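PDB 3I3L: alkylhalidase CmlS from Streptomyces venezuelae, which acts as a flavin-dependent halogenase in chloramphenicol biosynthesis, using a covalently bound FAD. Local coordinates for residues V89-D101 with D221-W235. Numbering follows the deposited sequence.
Sequences VKKPSATFLWGQD and DLKGTTYSITFEDGW
Ala94 pairs with Thr226, and so on through Leu97 with Ile229, in the one parallel pairing of a mixed sheet whose other strand pairs are antiparallel; the axes of strands 93-97 and 226-231 lie 20° apart. Thr95 and Leu97 each bond through both N and O. Thr95 N meets Thr226 O at 2.7 Å, tilted 31° from the carbonyl plane, whereas Ser228 N to Thr95 O, Leu97 N to Ser228 O and Thr230 N to Leu97 O run nearly along the C=O axis.

Where the strands part, Thr230 OG1 accepts a hydrogen bond from Gly99 N at 2.9 Å. Its chi1 (66°) sets OG1 between backbone N and carbonyl carbon and turns CG2 opposite that carbon, modelled over a face of the Trp98 indole but too close to be exact. With Thr230 replaced by an alanine, Gly99 N and Glu385 are likely to lose their shared hydroxyl partner.

Leu97 and Ile229 run alongside each other, CD1 to CD1 3.8 Å, on the face shared with Thr95 and Tyr227. Thr95 OG1 and Thr225 OG1 share a hydrogen bond at 2.9 Å, either able to donate, and Thr95 OG1 also bonds Thr106. Thr226, on the face of Ala94, and Lys91 both hydrogen-bond Ser65 OG. Backbone bonds thus join segments 120 residues apart within the FAD-binding domain, and Ser65, an FAD-binding residue, ties one end to the flavin site.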
loop_
_atom_site.group_PDB
_atom_site.type_symbol
_atom_site.label_atom_id
_atom_site.label_comp_id
_atom_site.label_asym_id
_atom_site.label_seq_id
_atom_site.Cartn_x
_atom_site.Cartn_y
_atom_site.Cartn_z
ATOM N N VAL A 89 -11.059 -17.414 -0.869
ATOM C CA VAL A 89 -11.989 -16.736 -1.778
ATOM C C VAL A 89 -11.191 -15.797 -2.710
ATOM O O VAL A 89 -10.327 -15.039 -2.221
ATOM C CB VAL A 89 -13.041 -15.926 -0.986
ATOM C CG1 VAL A 89 -13.963 -15.068 -1.940
ATOM C CG2 VAL A 89 -13.885 -16.855 -0.147
ATOM N N LYS A 90 -11.455 -15.845 -4.024
ATOM C CA LYS A 90 -10.732 -14.986 -4.979
ATOM C C LYS A 90 -11.334 -13.584 -5.095
ATOM O O LYS A 90 -12.556 -13.417 -5.176
ATOM C CB LYS A 90 -10.560 -15.620 -6.365
ATOM C CG LYS A 90 -9.656 -16.870 -6.299
ATOM C CD LYS A 90 -8.529 -16.893 -7.348
ATOM C CE LYS A 90 -7.114 -17.276 -6.704
ATOM N NZ LYS A 90 -7.158 -18.501 -5.822
ATOM N N LYS A 91 -10.458 -12.584 -5.107
ATOM C CA LYS A 91 -10.915 -11.182 -5.188
ATOM C C LYS A 91 -10.507 -10.572 -6.504
ATOM O O LYS A 91 -9.326 -10.440 -6.751
ATOM C CB LYS A 91 -10.335 -10.337 -4.016
ATOM C CG LYS A 91 -10.335 -8.834 -4.324
ATOM C CD LYS A 91 -10.284 -8.031 -3.105
ATOM C CE LYS A 91 -8.936 -7.644 -2.777
ATOM N NZ LYS A 91 -8.898 -6.151 -2.277
ATOM N N PRO A 92 -11.484 -10.188 -7.335
ATOM C CA PRO A 92 -11.207 -9.643 -8.690
ATOM C C PRO A 92 -10.841 -8.177 -8.689
ATOM O O PRO A 92 -10.162 -7.666 -9.611
ATOM C CB PRO A 92 -12.557 -9.810 -9.422
ATOM C CG PRO A 92 -13.606 -9.956 -8.293
ATOM C CD PRO A 92 -12.936 -10.228 -7.000
ATOM N N SER A 93 -11.295 -7.487 -7.649
ATOM C CA SER A 93 -11.352 -6.027 -7.643
ATOM C C SER A 93 -11.774 -5.463 -6.283
ATOM O O SER A 93 -11.976 -6.198 -5.323
ATOM C CB SER A 93 -12.410 -5.593 -8.630
ATOM O OG SER A 93 -13.648 -6.189 -8.268
ATOM N N ALA A 94 -11.898 -4.145 -6.226
ATOM C CA ALA A 94 -12.537 -3.492 -5.095
ATOM C C ALA A 94 -13.657 -2.615 -5.658
ATOM O O ALA A 94 -13.458 -1.883 -6.644
ATOM C CB ALA A 94 -11.519 -2.691 -4.331
ATOM N N THR A 95 -14.823 -2.696 -5.047
ATOM C CA THR A 95 -15.942 -1.859 -5.460
ATOM C C THR A 95 -16.313 -0.806 -4.399
ATOM O O THR A 95 -16.339 -1.090 -3.198
ATOM C CB THR A 95 -17.145 -2.718 -5.913
ATOM O OG1 THR A 95 -16.749 -3.493 -7.074
ATOM C CG2 THR A 95 -18.352 -1.838 -6.316
ATOM N N PHE A 96 -16.600 0.400 -4.863
ATOM C CA PHE A 96 -16.834 1.551 -4.000
ATOM C C PHE A 96 -18.197 2.176 -4.241
ATOM O O PHE A 96 -18.551 2.480 -5.398
ATOM C CB PHE A 96 -15.736 2.587 -4.235
ATOM C CG PHE A 96 -14.407 2.136 -3.774
ATOM C CD1 PHE A 96 -13.957 2.435 -2.504
ATOM C CD2 PHE A 96 -13.625 1.357 -4.579
ATOM C CE1 PHE A 96 -12.746 1.984 -2.048
ATOM C CE2 PHE A 96 -12.380 0.887 -4.125
ATOM C CZ PHE A 96 -11.937 1.215 -2.862
ATOM N N LEU A 97 -18.974 2.345 -3.166
ATOM C CA LEU A 97 -20.228 3.124 -3.262
ATOM C C LEU A 97 -19.963 4.405 -2.538
ATOM O O LEU A 97 -20.054 4.439 -1.320
ATOM C CB LEU A 97 -21.437 2.382 -2.676
ATOM C CG LEU A 97 -21.560 0.924 -3.154
ATOM C CD1 LEU A 97 -22.887 0.316 -2.711
ATOM C CD2 LEU A 97 -21.407 0.802 -4.652
ATOM N N TRP A 98 -19.602 5.442 -3.302
ATOM C CA TRP A 98 -18.789 6.542 -2.773
ATOM C C TRP A 98 -19.459 7.895 -2.894
ATOM O O TRP A 98 -19.433 8.531 -3.951
ATOM C CB TRP A 98 -17.392 6.570 -3.473
ATOM C CG TRP A 98 -16.373 7.209 -2.580
ATOM C CD1 TRP A 98 -15.769 8.409 -2.765
ATOM C CD2 TRP A 98 -15.874 6.685 -1.353
ATOM N NE1 TRP A 98 -14.910 8.671 -1.725
ATOM C CE2 TRP A 98 -14.981 7.633 -0.828
ATOM C CE3 TRP A 98 -16.106 5.505 -0.643
ATOM C CZ2 TRP A 98 -14.310 7.446 0.385
ATOM C CZ3 TRP A 98 -15.455 5.326 0.580
ATOM C CH2 TRP A 98 -14.550 6.291 1.067
ATOM N N GLY A 99 -20.063 8.333 -1.795
ATOM C CA GLY A 99 -20.927 9.493 -1.831
ATOM C C GLY A 99 -22.359 9.052 -1.981
ATOM O O GLY A 99 -22.624 7.832 -2.118
ATOM N N GLN A 100 -23.297 10.012 -1.937
ATOM C CA GLN A 100 -24.727 9.646 -2.045
ATOM C C GLN A 100 -25.173 9.858 -3.466
ATOM O O GLN A 100 -24.658 10.753 -4.150
ATOM C CB GLN A 100 -25.583 10.458 -1.051
ATOM C CG GLN A 100 -25.258 10.143 0.444
ATOM C CD GLN A 100 -25.563 8.695 0.811
ATOM O OE1 GLN A 100 -26.640 8.172 0.488
ATOM N NE2 GLN A 100 -24.599 8.021 1.443
ATOM N N ASP A 101 -26.090 9.004 -3.934
ATOM C CA ASP A 101 -26.570 9.079 -5.329
ATOM C C ASP A 101 -25.465 9.172 -6.356
ATOM O O ASP A 101 -25.495 10.018 -7.270
ATOM C CB ASP A 101 -27.518 10.258 -5.466
ATOM C CG ASP A 101 -28.802 10.019 -4.716
ATOM O OD1 ASP A 101 -29.606 9.172 -5.239
ATOM O OD2 ASP A 101 -28.973 10.618 -3.604
ATOM N N ASP A 221 -18.887 -10.415 -12.835
ATOM C CA ASP A 221 -17.574 -9.896 -12.487
ATOM C C ASP A 221 -17.491 -9.369 -11.022
ATOM O O ASP A 221 -16.400 -9.274 -10.444
ATOM C CB ASP A 221 -17.174 -8.814 -13.508
ATOM C CG ASP A 221 -16.793 -9.411 -14.911
ATOM O OD1 ASP A 221 -16.475 -10.608 -15.006
ATOM O OD2 ASP A 221 -16.812 -8.661 -15.919
ATOM N N LEU A 222 -18.640 -9.022 -10.434
ATOM C CA LEU A 222 -18.705 -8.490 -9.045
ATOM C C LEU A 222 -18.359 -9.501 -7.919
ATOM O O LEU A 222 -18.086 -9.112 -6.763
ATOM C CB LEU A 222 -20.074 -7.813 -8.784
ATOM C CG LEU A 222 -20.250 -6.417 -9.423
ATOM C CD1 LEU A 222 -21.659 -5.944 -9.305
ATOM C CD2 LEU A 222 -19.339 -5.405 -8.766
ATOM N N LYS A 223 -18.334 -10.792 -8.246
ATOM C CA LYS A 223 -18.226 -11.819 -7.229
ATOM C C LYS A 223 -16.844 -11.776 -6.518
ATOM O O LYS A 223 -15.772 -11.752 -7.176
ATOM C CB LYS A 223 -18.435 -13.196 -7.837
ATOM C CG LYS A 223 -18.696 -14.295 -6.779
ATOM C CD LYS A 223 -17.495 -14.547 -5.843
ATOM C CE LYS A 223 -17.752 -15.619 -4.743
ATOM N NZ LYS A 223 -18.441 -16.844 -5.364
ATOM N N GLY A 224 -16.872 -11.776 -5.187
ATOM C CA GLY A 224 -15.659 -11.653 -4.442
ATOM C C GLY A 224 -15.084 -10.251 -4.267
ATOM O O GLY A 224 -13.987 -10.099 -3.682
ATOM N N THR A 225 -15.781 -9.222 -4.754
ATOM C CA THR A 225 -15.237 -7.866 -4.693
ATOM C C THR A 225 -15.336 -7.361 -3.279
ATOM O O THR A 225 -16.257 -7.710 -2.580
ATOM C CB THR A 225 -16.006 -6.903 -5.664
ATOM O OG1 THR A 225 -15.285 -5.681 -5.809
ATOM C CG2 THR A 225 -17.417 -6.591 -5.164
ATOM N N THR A 226 -14.403 -6.492 -2.885
ATOM C CA THR A 226 -14.457 -5.786 -1.585
ATOM C C THR A 226 -15.302 -4.512 -1.685
ATOM O O THR A 226 -14.953 -3.604 -2.477
ATOM C CB THR A 226 -13.034 -5.399 -1.062
ATOM O OG1 THR A 226 -12.285 -6.588 -0.753
ATOM C CG2 THR A 226 -13.077 -4.460 0.248
ATOM N N TYR A 227 -16.369 -4.401 -0.860
ATOM C CA TYR A 227 -17.262 -3.222 -0.910
ATOM C C TYR A 227 -16.890 -2.201 0.149
ATOM O O TYR A 227 -16.698 -2.554 1.323
ATOM C CB TYR A 227 -18.698 -3.616 -0.689
ATOM C CG TYR A 227 -19.289 -4.406 -1.809
ATOM C CD1 TYR A 227 -19.710 -3.763 -2.966
ATOM C CD2 TYR A 227 -19.432 -5.811 -1.712
ATOM C CE1 TYR A 227 -20.256 -4.472 -4.003
ATOM C CE2 TYR A 227 -20.014 -6.527 -2.722
ATOM C CZ TYR A 227 -20.421 -5.848 -3.877
ATOM O OH TYR A 227 -20.965 -6.528 -4.930
ATOM N N SER A 228 -16.729 -0.938 -0.275
ATOM C CA SER A 228 -16.552 0.184 0.671
ATOM C C SER A 228 -17.673 1.177 0.399
ATOM O O SER A 228 -17.894 1.572 -0.736
ATOM C CB SER A 228 -15.207 0.889 0.525
ATOM O OG SER A 228 -14.108 -0.011 0.576
ATOM N N ILE A 229 -18.383 1.565 1.451
ATOM C CA ILE A 229 -19.684 2.232 1.294
ATOM C C ILE A 229 -19.813 3.352 2.289
ATOM O O ILE A 229 -19.693 3.153 3.492
ATOM C CB ILE A 229 -20.831 1.246 1.519
ATOM C CG1 ILE A 229 -20.644 0.021 0.615
ATOM C CG2 ILE A 229 -22.219 1.937 1.365
ATOM C CD1 ILE A 229 -21.790 -1.026 0.678
ATOM N N THR A 230 -19.943 4.557 1.763
ATOM C CA THR A 230 -20.021 5.733 2.593
ATOM C C THR A 230 -21.436 5.888 3.203
ATOM O O THR A 230 -22.425 5.551 2.572
ATOM C CB THR A 230 -19.638 7.000 1.848
ATOM O OG1 THR A 230 -20.596 7.274 0.809
ATOM C CG2 THR A 230 -18.222 6.855 1.244
ATOM N N PHE A 231 -21.484 6.407 4.423
ATOM C CA PHE A 231 -22.723 6.912 5.061
ATOM C C PHE A 231 -22.333 8.151 5.898
ATOM O O PHE A 231 -21.169 8.626 5.837
ATOM C CB PHE A 231 -23.373 5.816 5.921
ATOM C CG PHE A 231 -22.593 5.472 7.199
ATOM C CD1 PHE A 231 -23.099 5.816 8.446
ATOM C CD2 PHE A 231 -21.406 4.711 7.147
ATOM C CE1 PHE A 231 -22.411 5.467 9.610
ATOM C CE2 PHE A 231 -20.697 4.347 8.316
ATOM C CZ PHE A 231 -21.185 4.757 9.537
ATOM N N GLU A 232 -23.277 8.665 6.700
ATOM C CA GLU A 232 -23.097 9.933 7.400
ATOM C C GLU A 232 -21.851 10.053 8.233
ATOM O O GLU A 232 -21.242 11.108 8.242
ATOM C CB GLU A 232 -24.316 10.228 8.356
ATOM C CG GLU A 232 -23.989 11.465 9.316
ATOM C CD GLU A 232 -25.186 11.953 10.191
ATOM O OE1 GLU A 232 -25.700 11.179 11.042
ATOM O OE2 GLU A 232 -25.603 13.134 10.022
ATOM N N ASP A 233 -21.543 9.001 9.004
ATOM C CA ASP A 233 -20.506 9.039 10.018
ATOM C C ASP A 233 -19.233 8.281 9.580
ATOM O O ASP A 233 -18.373 7.946 10.435
ATOM C CB ASP A 233 -20.990 8.420 11.369
ATOM C CG ASP A 233 -22.120 9.194 12.016
ATOM O OD1 ASP A 233 -22.035 10.441 12.094
ATOM O OD2 ASP A 233 -23.069 8.520 12.475
ATOM N N GLY A 234 -19.099 8.006 8.295
ATOM C CA GLY A 234 -17.891 7.271 7.796
ATOM C C GLY A 234 -18.184 6.243 6.681
ATOM O O GLY A 234 -18.927 6.563 5.759
ATOM N N TRP A 235 -17.537 5.064 6.717
ATOM C CA TRP A 235 -17.760 4.093 5.676
ATOM C C TRP A 235 -17.877 2.697 6.214
ATOM O O TRP A 235 -17.392 2.432 7.330
ATOM C CB TRP A 235 -16.747 4.205 4.490
ATOM C CG TRP A 235 -15.277 4.178 4.861
ATOM C CD1 TRP A 235 -14.490 5.260 5.220
ATOM C CD2 TRP A 235 -14.417 3.018 4.903
ATOM N NE1 TRP A 235 -13.229 4.821 5.514
ATOM C CE2 TRP A 235 -13.140 3.466 5.291
ATOM C CE3 TRP A 235 -14.594 1.670 4.581
ATOM C CZ2 TRP A 235 -12.032 2.590 5.428
ATOM C CZ3 TRP A 235 -13.492 0.782 4.720
ATOM C CH2 TRP A 235 -12.238 1.247 5.138
HETATM O O HOH W 1 -14.653 -14.762 -7.070
HETATM O O HOH W 2 -14.906 -6.977 -10.238
HETATM O O HOH W 3 -22.846 5.430 0.106
#